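Local coordinates for protein carbamate kinase (Aeropyrum pernix, PDB 2E9Y) that probably catalyses the reversible transfer of a phosphoryl group between ATP and carbamate, as a carbamate kinase of the amino acid kinase family, at residues 82-86 / 192-197; 114-120 / 169-175; 215-221 / 277-281; 292-296 / 307-313. All coordinates share one frame. Where two conformers were deposited one is given. Residues are numbered along the deposited sequence.

Contact 1 (82-86 / 192-197)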
loop_
_atom_site.group_PDB
_atom_site.type_symbol
_atom_site.label_atom_id
_atom_site.label_comp_id
_atom_site.label_asym_id
_atom_site.label_seq_id
_atom_site.Cartn_x
_atom_site.Cartn_y
_atom_site.Cartn_z
ATOM N N THR A 82 9.334 0.037 0.946
ATOM C CA THR A 82 8.763 1.175 1.655
ATOM C C THR A 82 7.277 1.330 1.319
ATOM O O THR A 82 6.458 1.545 2.212
ATOM C CB THR A 82 9.507 2.485 1.311
ATOM O OG1 THR A 82 10.832 2.427 1.848
ATOM C CG2 THR A 82 8.779 3.689 1.900
ATOM N N ALA A 83 6.930 1.220 0.040
ATOM C CA ALA A 83 5.522 1.339 -0.364
ATOM C C ALA A 83 4.701 0.271 0.353
ATOM O O ALA A 83 3.598 0.534 0.851
ATOM C CB ALA A 83 5.383 1.183 -1.878
ATOM N N MET A 84 5.237 -0.944 0.405
ATOM C CA MET A 84 4.570 -2.038 1.093
ATOM C C MET A 84 4.273 -1.676 2.547
ATOM O O MET A 84 3.199 -1.936 3.073
ATOM C CB MET A 84 5.482 -3.264 1.037
ATOM C CG MET A 84 5.437 -3.966 -0.322
ATOM S SD MET A 84 6.394 -5.488 -0.335
ATOM C CE MET A 84 6.381 -5.772 -2.111
ATOM N N THR A 85 5.252 -1.073 3.230
ATOM C CA THR A 85 5.044 -0.717 4.633
ATOM C C THR A 85 3.964 0.348 4.803
ATOM O O THR A 85 3.338 0.435 5.861
ATOM C CB THR A 85 6.352 -0.221 5.338
ATOM O OG1 THR A 85 6.794 1.019 4.769
ATOM C CG2 THR A 85 7.450 -1.264 5.211
ATOM N N GLN A 86 3.742 1.170 3.782
ATOM C CA GLN A 86 2.702 2.189 3.899
ATOM C C GLN A 86 1.335 1.510 3.953
ATOM O O GLN A 86 0.449 1.945 4.685
ATOM C CB GLN A 86 2.754 3.191 2.731
ATOM C CG GLN A 86 4.038 4.024 2.694
ATOM C CD GLN A 86 4.016 5.138 1.647
ATOM O OE1 GLN A 86 3.230 5.109 0.698
ATOM N NE2 GLN A 86 4.902 6.120 1.814
ATOM N N LEU A 192 2.309 9.568 4.187
ATOM C CA LEU A 192 3.750 9.694 4.318
ATOM C C LEU A 192 4.346 8.614 5.216
ATOM O O LEU A 192 5.253 8.876 5.999
ATOM C CB LEU A 192 4.081 11.095 4.861
ATOM C CG LEU A 192 5.365 11.779 4.383
ATOM C CD1 LEU A 192 5.473 11.671 2.872
ATOM C CD2 LEU A 192 5.355 13.243 4.810
ATOM N N GLY A 193 3.847 7.388 5.084
ATOM C CA GLY A 193 4.355 6.306 5.900
ATOM C C GLY A 193 5.837 6.060 5.675
ATOM O O GLY A 193 6.297 6.007 4.536
ATOM N N GLY A 194 6.582 5.909 6.765
ATOM C CA GLY A 194 8.013 5.627 6.678
ATOM C C GLY A 194 8.820 6.826 6.160
ATOM O O GLY A 194 9.998 6.731 5.840
ATOM N N GLY A 195 8.141 7.981 6.048
ATOM C CA GLY A 195 8.835 9.170 5.554
ATOM C C GLY A 195 8.593 9.388 4.055
ATOM O O GLY A 195 9.023 10.365 3.457
ATOM N N GLY A 196 7.912 8.402 3.441
ATOM C CA GLY A 196 7.567 8.532 2.030
ATOM C C GLY A 196 8.499 7.717 1.122
ATOM O O GLY A 196 9.614 7.368 1.487
ATOM N N VAL A 197 7.987 7.405 -0.085
ATOM C CA VAL A 197 8.821 6.794 -1.121
ATOM C C VAL A 197 9.653 7.849 -1.875
ATOM O O VAL A 197 9.127 8.734 -2.546
ATOM C CB VAL A 197 7.876 6.084 -2.093
ATOM C CG1 VAL A 197 8.660 5.466 -3.249
ATOM C CG2 VAL A 197 7.109 4.997 -1.365
#
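A glycine-rich turn can let a loop backbone approach a helix closely, and residues 192-197 illustrate the principle. The loop passes one face of helical segment 82-86, with CA atoms 4.9 Å apart at Gln-86 and Gly-193 and 6.3 Å apart at Thr-82 and Val-197. Gly-193 lies so near that a CB there would be tight against Gln-86 CG. Gly-194, Gly-195 and Gly-196 all have positive phi, and the turn is tied within itself by Gly-195 N to Leu-192 O (3.0 Å) and Gly-196 N to Gly-193 O (3.1 Å). Gln-86 reaches across with its amide: NE2 donates to Gly-193 O at 3.1 Å, while OE1 accepts from Ser-115 N, so one side chain joins helix, loop and the neighbouring strand. Farther along, Thr-82 CG2 rests on Val-197 CG2 at 3.9 Å, and Ala-83 CB lies 4.2 Å from that same methyl. Leu-91 of the second subunit packs on both Ala-83 and Val-197, placing this corner beside the dimer interface. The whole is a glycine-rich loop following the parallel strand 188-191, as in the amino acid kinase fold, where glycine loops at the ends of central strands commonly line the active-site cleft.

Contact 2 (114-120 / 169-175)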
loop_
_atom_site.group_PDB
_atom_site.type_symbol
_atom_site.label_atom_id
_atom_site.label_comp_id
_atom_site.label_asym_id
_atom_site.label_seq_id
_atom_site.Cartn_x
_atom_site.Cartn_y
_atom_site.Cartn_z
ATOM N N ILE A 114 -0.820 6.565 -0.443
ATOM C CA ILE A 114 0.502 6.131 -0.827
ATOM C C ILE A 114 1.257 7.373 -1.243
ATOM O O ILE A 114 0.799 8.141 -2.070
ATOM C CB ILE A 114 0.396 5.161 -2.015
ATOM C CG1 ILE A 114 -0.390 3.883 -1.664
ATOM C CG2 ILE A 114 1.793 4.735 -2.493
ATOM C CD1 ILE A 114 0.127 3.193 -0.399
ATOM N N SER A 115 2.404 7.572 -0.577
ATOM C CA SER A 115 3.041 8.891 -0.611
ATOM C C SER A 115 4.511 8.832 -1.085
ATOM O O SER A 115 5.312 8.047 -0.589
ATOM C CB SER A 115 2.967 9.468 0.790
ATOM O OG SER A 115 1.597 9.508 1.180
ATOM N N ARG A 116 4.832 9.682 -2.087
ATOM C CA ARG A 116 6.226 9.805 -2.524
ATOM C C ARG A 116 6.815 11.143 -2.076
ATOM O O ARG A 116 6.106 12.133 -1.947
ATOM C CB ARG A 116 6.258 9.773 -4.049
ATOM C CG ARG A 116 5.898 8.416 -4.674
ATOM C CD ARG A 116 5.511 8.560 -6.150
ATOM N NE ARG A 116 4.355 9.456 -6.248
ATOM C CZ ARG A 116 3.904 9.837 -7.465
ATOM N NH1 ARG A 116 4.476 9.425 -8.589
ATOM N NH2 ARG A 116 2.837 10.652 -7.525
ATOM N N VAL A 117 8.121 11.173 -1.833
ATOM C CA VAL A 117 8.784 12.393 -1.398
ATOM C C VAL A 117 9.936 12.695 -2.347
ATOM O O VAL A 117 10.746 11.819 -2.646
ATOM C CB VAL A 117 9.329 12.250 0.041
ATOM C CG1 VAL A 117 10.100 13.496 0.441
ATOM C CG2 VAL A 117 8.181 12.028 1.005
ATOM N N LEU A 118 9.993 13.931 -2.833
ATOM C CA LEU A 118 11.055 14.348 -3.749
ATOM C C LEU A 118 12.335 14.664 -2.974
ATOM O O LEU A 118 12.301 15.379 -1.975
ATOM C CB LEU A 118 10.617 15.595 -4.535
ATOM C CG LEU A 118 11.588 16.139 -5.591
ATOM C CD1 LEU A 118 11.674 15.155 -6.746
ATOM C CD2 LEU A 118 11.119 17.495 -6.096
ATOM N N VAL A 119 13.460 14.115 -3.426
ATOM C CA VAL A 119 14.747 14.384 -2.791
ATOM C C VAL A 119 15.694 14.882 -3.880
ATOM O O VAL A 119 15.400 14.734 -5.071
ATOM C CB VAL A 119 15.329 13.120 -2.096
ATOM C CG1 VAL A 119 14.372 12.659 -0.996
ATOM C CG2 VAL A 119 15.559 12.006 -3.108
ATOM N N ASP A 120 16.817 15.477 -3.482
ATOM C CA ASP A 120 17.774 16.008 -4.451
ATOM C C ASP A 120 18.939 15.055 -4.686
ATOM O O ASP A 120 19.561 14.566 -3.746
ATOM C CB ASP A 120 18.304 17.364 -3.976
ATOM C CG ASP A 120 18.995 18.140 -5.082
ATOM O OD1 ASP A 120 19.966 17.618 -5.664
ATOM O OD2 ASP A 120 18.559 19.275 -5.373
ATOM N N ARG A 169 17.581 14.636 2.486
ATOM C CA ARG A 169 16.576 15.512 3.067
ATOM C C ARG A 169 15.393 15.685 2.118
ATOM O O ARG A 169 15.560 15.743 0.900
ATOM C CB ARG A 169 17.187 16.872 3.412
ATOM C CG ARG A 169 18.040 16.840 4.674
ATOM C CD ARG A 169 18.226 18.235 5.263
ATOM N NE ARG A 169 18.615 18.189 6.671
ATOM C CZ ARG A 169 19.799 17.774 7.114
ATOM N NH1 ARG A 169 20.729 17.367 6.258
ATOM N NH2 ARG A 169 20.053 17.763 8.415
ATOM N N PRO A 170 14.171 15.750 2.669
ATOM C CA PRO A 170 12.974 15.914 1.843
ATOM C C PRO A 170 12.913 17.303 1.216
ATOM O O PRO A 170 13.193 18.299 1.880
ATOM C CB PRO A 170 11.839 15.662 2.834
ATOM C CG PRO A 170 12.393 16.188 4.110
ATOM C CD PRO A 170 13.822 15.679 4.099
ATOM N N VAL A 171 12.561 17.362 -0.066
ATOM C CA VAL A 171 12.474 18.639 -0.771
ATOM C C VAL A 171 11.024 19.059 -0.964
ATOM O O VAL A 171 10.676 20.223 -0.773
ATOM C CB VAL A 171 13.169 18.561 -2.140
ATOM C CG1 VAL A 171 13.009 19.880 -2.885
ATOM C CG2 VAL A 171 14.646 18.236 -1.940
ATOM N N SER A 172 10.181 18.107 -1.347
ATOM C CA SER A 172 8.763 18.378 -1.539
ATOM C C SER A 172 7.989 17.077 -1.435
ATOM O O SER A 172 8.542 15.998 -1.656
ATOM C CB SER A 172 8.516 19.030 -2.907
ATOM O OG SER A 172 8.919 18.186 -3.969
ATOM N N ILE A 173 6.714 17.175 -1.074
ATOM C CA ILE A 173 5.874 15.987 -0.970
ATOM C C ILE A 173 5.129 15.889 -2.296
ATOM O O ILE A 173 4.203 16.657 -2.566
ATOM C CB ILE A 173 4.868 16.101 0.192
ATOM C CG1 ILE A 173 5.609 16.401 1.504
ATOM C CG2 ILE A 173 4.069 14.812 0.309
ATOM C CD1 ILE A 173 6.743 15.429 1.840
ATOM N N VAL A 174 5.551 14.945 -3.128
ATOM C CA VAL A 174 4.961 14.762 -4.446
ATOM C C VAL A 174 3.443 14.616 -4.423
ATOM O O VAL A 174 2.735 15.191 -5.259
ATOM C CB VAL A 174 5.572 13.524 -5.137
ATOM C CG1 VAL A 174 4.923 13.301 -6.491
ATOM C CG2 VAL A 174 7.079 13.718 -5.296
ATOM N N ASP A 175 2.949 13.866 -3.449
ATOM C CA ASP A 175 1.526 13.604 -3.337
ATOM C C ASP A 175 0.757 14.521 -2.397
ATOM O O ASP A 175 -0.327 14.181 -1.927
ATOM C CB ASP A 175 1.344 12.138 -2.958
ATOM C CG ASP A 175 1.845 11.216 -4.045
ATOM O OD1 ASP A 175 1.188 11.160 -5.107
ATOM O OD2 ASP A 175 2.901 10.577 -3.856
HETATM O O HOH W 1 17.639 16.070 -0.791
#
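Val-117 occupies the apolar centre, its CG1 3.7 Å from Pro-170 CB and its CG2 3.8 Å from Ile-173 CD1. On the opposite face of the ribbon Leu-118 CB meets Val-174 CG2 at 4.1 Å. The backbones run antiparallel, at 139° between the short strand axes, and Leu-118 bonds twice: its N to Ser-172 O and its O to Val-171 N, both 2.8 Å. Because Val-171 and Ser-172 together face Leu-118, this is a classic beta bulge, an extra residue absorbed without breaking the pairing. At one end of the ribbon, a water bridges Asp-120 N and Arg-169 O. At the other, Asp-175 holds Arg-116 in a two-pronged salt bridge, Arg-116 NE to Asp-175 OD2 and Arg-116 NH2 to Asp-175 OD1, each 3.0 Å; Asp-175 OD2 also accepts from Arg-116 N at 2.8 Å. This charge pair extends into the dimer interface, where Arg-116 meets Glu-98 and Asp-175 meets Lys-94 of the second subunit. The weakly bonded strand 170-173 borders strand 112-119 of the central sheet. Helix 216-226 covers Pro-170 and Ile-173, strand 197-201 pairs with 112-119, and Leu-207 of strand 207-209 touches Leu-118 and Val-174.

Contact 3 (215-221 / 277-281)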
loop_
_atom_site.group_PDB
_atom_site.type_symbol
_atom_site.label_atom_id
_atom_site.label_comp_id
_atom_site.label_asym_id
_atom_site.label_seq_id
_atom_site.Cartn_x
_atom_site.Cartn_y
_atom_site.Cartn_z
ATOM N N ASP A 215 13.846 10.653 6.510
ATOM C CA ASP A 215 13.473 10.797 7.913
ATOM C C ASP A 215 11.992 11.172 7.996
ATOM O O ASP A 215 11.556 12.161 7.397
ATOM C CB ASP A 215 14.319 11.887 8.575
ATOM C CG ASP A 215 14.066 11.994 10.058
ATOM O OD1 ASP A 215 13.083 12.657 10.446
ATOM O OD2 ASP A 215 14.848 11.406 10.836
ATOM N N LYS A 216 11.220 10.394 8.747
ATOM C CA LYS A 216 9.788 10.649 8.852
ATOM C C LYS A 216 9.437 11.970 9.527
ATOM O O LYS A 216 8.393 12.556 9.245
ATOM C CB LYS A 216 9.096 9.495 9.586
ATOM C CG LYS A 216 9.517 9.299 11.034
ATOM C CD LYS A 216 8.617 10.073 11.977
ATOM C CE LYS A 216 8.837 9.644 13.421
ATOM N NZ LYS A 216 7.906 10.344 14.341
ATOM N N ASP A 217 10.297 12.441 10.419
ATOM C CA ASP A 217 10.017 13.699 11.099
ATOM C C ASP A 217 10.302 14.887 10.187
ATOM O O ASP A 217 9.496 15.819 10.105
ATOM C CB ASP A 217 10.821 13.782 12.397
ATOM C CG ASP A 217 10.371 12.744 13.408
ATOM O OD1 ASP A 217 9.151 12.672 13.660
ATOM O OD2 ASP A 217 11.223 12.001 13.941
ATOM N N LEU A 218 11.435 14.855 9.492
ATOM C CA LEU A 218 11.771 15.934 8.568
ATOM C C LEU A 218 10.703 16.002 7.481
ATOM O O LEU A 218 10.257 17.085 7.095
ATOM C CB LEU A 218 13.143 15.688 7.930
ATOM C CG LEU A 218 14.328 15.650 8.901
ATOM C CD1 LEU A 218 15.629 15.545 8.117
ATOM C CD2 LEU A 218 14.317 16.913 9.763
ATOM N N ALA A 219 10.291 14.835 6.989
ATOM C CA ALA A 219 9.270 14.769 5.950
ATOM C C ALA A 219 7.920 15.283 6.450
ATOM O O ALA A 219 7.230 16.004 5.731
ATOM C CB ALA A 219 9.122 13.328 5.439
ATOM N N SER A 220 7.548 14.908 7.671
ATOM C CA SER A 220 6.278 15.344 8.258
ATOM C C SER A 220 6.258 16.855 8.436
ATOM O O SER A 220 5.221 17.499 8.260
ATOM C CB SER A 220 6.051 14.669 9.615
ATOM O OG SER A 220 5.872 13.270 9.464
ATOM N N SER A 221 7.407 17.419 8.793
ATOM C CA SER A 221 7.511 18.862 8.972
ATOM C C SER A 221 7.257 19.539 7.628
ATOM O O SER A 221 6.483 20.495 7.530
ATOM C CB SER A 221 8.904 19.233 9.488
ATOM O OG SER A 221 8.999 20.625 9.746
ATOM N N PRO A 277 16.672 14.796 14.838
ATOM C CA PRO A 277 15.804 15.041 13.682
ATOM C C PRO A 277 14.465 15.666 14.063
ATOM O O PRO A 277 13.912 16.467 13.311
ATOM C CB PRO A 277 15.641 13.649 13.075
ATOM C CG PRO A 277 16.951 13.008 13.384
ATOM C CD PRO A 277 17.176 13.411 14.822
ATOM N N LYS A 278 13.946 15.297 15.230
ATOM C CA LYS A 278 12.673 15.828 15.694
ATOM C C LYS A 278 12.796 17.318 16.015
ATOM O O LYS A 278 11.904 18.107 15.690
ATOM C CB LYS A 278 12.192 15.044 16.919
ATOM C CG LYS A 278 11.797 13.601 16.585
ATOM C CD LYS A 278 11.497 12.785 17.832
ATOM C CE LYS A 278 10.902 11.432 17.461
ATOM N NZ LYS A 278 11.715 10.725 16.439
ATOM N N VAL A 279 13.903 17.700 16.645
ATOM C CA VAL A 279 14.124 19.103 16.972
ATOM C C VAL A 279 14.323 19.878 15.673
ATOM O O VAL A 279 13.786 20.968 15.509
ATOM C CB VAL A 279 15.364 19.282 17.887
ATOM C CG1 VAL A 279 15.791 20.751 17.935
ATOM C CG2 VAL A 279 15.029 18.800 19.289
ATOM N N GLU A 280 15.078 19.301 14.745
ATOM C CA GLU A 280 15.330 19.953 13.463
ATOM C C GLU A 280 14.007 20.177 12.737
ATOM O O GLU A 280 13.760 21.250 12.185
ATOM C CB GLU A 280 16.246 19.091 12.590
ATOM C CG GLU A 280 16.746 19.810 11.344
ATOM C CD GLU A 280 17.448 18.885 10.365
ATOM O OE1 GLU A 280 18.238 18.028 10.813
ATOM O OE2 GLU A 280 17.217 19.025 9.146
ATOM N N ALA A 281 13.160 19.151 12.744
ATOM C CA ALA A 281 11.853 19.205 12.094
ATOM C C ALA A 281 10.975 20.295 12.705
ATOM O O ALA A 281 10.354 21.080 11.987
ATOM C CB ALA A 281 11.153 17.849 12.218
#
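Two lysines share one carboxylate here: Asp-217 takes Lys-278 NZ on OD2 at 2.8 Å and Lys-216 NZ on OD1 at 2.7 Å, although the two NZ atoms of Lys-216 and Lys-278 stand only 4.4 Å apart. The aspartate offsets the repulsion, showing how a single acid can gather like charges into a network. Beside this network the helices run nearly parallel, 10° between the axes of the short segments and 8.2 Å at closest approach. Small residues make such closeness possible. Ala-281 points into the interface, its CB 3.4 Å from Asp-217 O, and Ser-221 OG donates to Ala-281 O at 2.7 Å, a side-chain bond straight to the neighbouring helix backbone. Leu-218 fills the adjoining space, its CD2 3.6 Å from Pro-277 O and 4.1 Å from Ala-281 CB. Asp-215 works within its own helix as N-cap, its OD1 accepting from Leu-218 N at 2.9 Å, while its OD2 abuts Pro-277 CB at 3.3 Å. Both helices, 216-226 and 275-289, lie against the central sheet: Asp-217 and Lys-278 both rest on Ile-234 of strand 231-236, Lys-216 and Ser-220 touch Ala-10 of strand 6-10, and Glu-280 pairs with Arg-169 beside strand 170-173.

Contact 4 (292-296 / 307-313)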
loop_
_atom_site.group_PDB
_atom_site.type_symbol
_atom_site.label_atom_id
_atom_site.label_comp_id
_atom_site.label_asym_id
_atom_site.label_seq_id
_atom_site.Cartn_x
_atom_site.Cartn_y
_atom_site.Cartn_z
ATOM N N PRO A 292 3.604 27.544 15.856
ATOM C CA PRO A 292 4.255 26.671 16.836
ATOM C C PRO A 292 4.257 25.192 16.443
ATOM O O PRO A 292 3.403 24.729 15.691
ATOM C CB PRO A 292 3.442 26.903 18.110
ATOM C CG PRO A 292 2.887 28.278 17.928
ATOM C CD PRO A 292 2.493 28.287 16.477
ATOM N N ALA A 293 5.237 24.465 16.963
ATOM C CA ALA A 293 5.355 23.032 16.733
ATOM C C ALA A 293 5.524 22.464 18.133
ATOM O O ALA A 293 6.041 23.145 19.016
ATOM C CB ALA A 293 6.577 22.721 15.883
ATOM N N VAL A 294 5.079 21.235 18.356
ATOM C CA VAL A 294 5.223 20.652 19.681
ATOM C C VAL A 294 5.730 19.214 19.619
ATOM O O VAL A 294 5.356 18.444 18.733
ATOM C CB VAL A 294 3.882 20.719 20.453
ATOM C CG1 VAL A 294 2.797 19.954 19.697
ATOM C CG2 VAL A 294 4.065 20.172 21.860
ATOM N N ILE A 295 6.611 18.875 20.556
ATOM C CA ILE A 295 7.178 17.535 20.644
ATOM C C ILE A 295 6.808 16.975 22.010
ATOM O O ILE A 295 7.150 17.560 23.043
ATOM C CB ILE A 295 8.711 17.565 20.505
ATOM C CG1 ILE A 295 9.095 18.107 19.124
ATOM C CG2 ILE A 295 9.282 16.162 20.700
ATOM C CD1 ILE A 295 10.577 18.389 18.960
ATOM N N GLY A 296 6.099 15.852 22.020
ATOM C CA GLY A 296 5.700 15.270 23.288
ATOM C C GLY A 296 5.496 13.770 23.266
ATOM O O GLY A 296 5.849 13.092 22.302
ATOM N N LEU A 307 -1.157 22.140 23.576
ATOM C CA LEU A 307 0.047 22.858 23.970
ATOM C C LEU A 307 0.188 22.916 25.488
ATOM O O LEU A 307 0.805 23.817 26.041
ATOM C CB LEU A 307 0.016 24.259 23.358
ATOM C CG LEU A 307 -0.032 24.212 21.826
ATOM C CD1 LEU A 307 0.120 25.596 21.200
ATOM C CD2 LEU A 307 1.070 23.344 21.214
ATOM N N GLN A 308 -0.440 21.949 26.182
ATOM C CA GLN A 308 -0.380 21.936 27.640
ATOM C C GLN A 308 0.584 20.866 28.168
ATOM O O GLN A 308 0.755 20.669 29.358
ATOM C CB GLN A 308 -1.783 21.665 28.173
ATOM C CG GLN A 308 -2.802 22.713 27.729
ATOM C CD GLN A 308 -2.327 24.090 28.132
ATOM O OE1 GLN A 308 -2.050 24.389 29.283
ATOM N NE2 GLN A 308 -2.282 24.969 27.111
ATOM N N ALA A 309 1.184 20.127 27.219
ATOM C CA ALA A 309 2.189 19.137 27.586
ATOM C C ALA A 309 3.261 19.058 26.512
ATOM O O ALA A 309 3.084 19.547 25.403
ATOM C CB ALA A 309 1.499 17.775 27.727
ATOM N N GLY A 310 4.401 18.460 26.833
ATOM C CA GLY A 310 5.478 18.365 25.863
ATOM C C GLY A 310 6.235 19.669 25.704
ATOM O O GLY A 310 6.038 20.612 26.473
ATOM N N THR A 311 7.103 19.727 24.701
ATOM C CA THR A 311 7.896 20.923 24.446
ATOM C C THR A 311 7.336 21.735 23.285
ATOM O O THR A 311 7.290 21.262 22.152
ATOM C CB THR A 311 9.355 20.559 24.114
ATOM O OG1 THR A 311 9.921 19.824 25.204
ATOM C CG2 THR A 311 10.182 21.817 23.874
ATOM N N VAL A 312 6.905 22.959 23.571
ATOM C CA VAL A 312 6.373 23.826 22.531
ATOM C C VAL A 312 7.514 24.656 21.946
ATOM O O VAL A 312 8.176 25.413 22.661
ATOM C CB VAL A 312 5.297 24.779 23.087
ATOM C CG1 VAL A 312 4.737 25.638 21.965
ATOM C CG2 VAL A 312 4.191 23.980 23.750
ATOM N N VAL A 313 7.754 24.494 20.650
ATOM C CA VAL A 313 8.803 25.234 19.964
ATOM C C VAL A 313 8.138 26.487 19.409
ATOM O O VAL A 313 7.285 26.407 18.524
ATOM C CB VAL A 313 9.419 24.391 18.822
ATOM C CG1 VAL A 313 10.515 25.177 18.125
ATOM C CG2 VAL A 313 9.978 23.086 19.390
#
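Val-294 lies over Leu-307, with CB 3.9 Å from Leu-307 CD2, while its CG2 approaches Val-312 CG2 at 4.3 Å. Together these side chains form a small apolar cluster on one face of an antiparallel pair, to which Val-304 of helix 301-305 adds. Ala-293 and Val-313 occupy the other face with Ile-295 and Thr-311; there Ala-293 CB and Val-313 CB are 4.4 Å apart, and helix 275-289 covers Ala-293, Ile-295 and Val-313. The pairing itself is regular: Ala-293 N to Val-313 O at 3.2 Å and Val-313 N to Ala-293 O at 2.7 Å, then Ile-295 N to Thr-311 O at 3.0 Å and Thr-311 N to Ile-295 O at 2.7 Å. Between them Val-294 and Val-312 form the non-hydrogen-bonded pair, and Val-294 CA makes a CA-H...O contact of 3.3 Å with Thr-311 O. At the entry to strand 311-314, Gly-310 has positive phi, and a CB would clash with Ile-295 O; Gly-310 CA lies 4.0 Å from Gly-296 CA. Helix 301-305 closes in a Schellman motif at Leu-307: a strand-helix-strand return that lays strand 311-314 antiparallel beside strand 293-297, whose other neighbour, 231-236, runs parallel to it in the alpha/beta sheet.

Overall arrangement
The four contacts illustrate how chemistry follows place in an alpha/beta fold. Contacts 1 and 4 are buried; contacts 2 and 3 are only partly so and carry the salt bridges. Contacts 2 and 4 are both antiparallel strand pairs of the same large sheet, yet their centres are about 25 Å apart and only contact 2 has a bulge. Contacts 1 and 2 meet directly through strand 112-119 and both reach the second subunit, whereas no other chain of the assembly touches contacts 3 and 4. Contact 3 is the intermediary, touching all the others: Leu-192 packs on Ala-219, Arg-169 pairs with Glu-280, and Ile-295 reaches Lys-278 at contact 4.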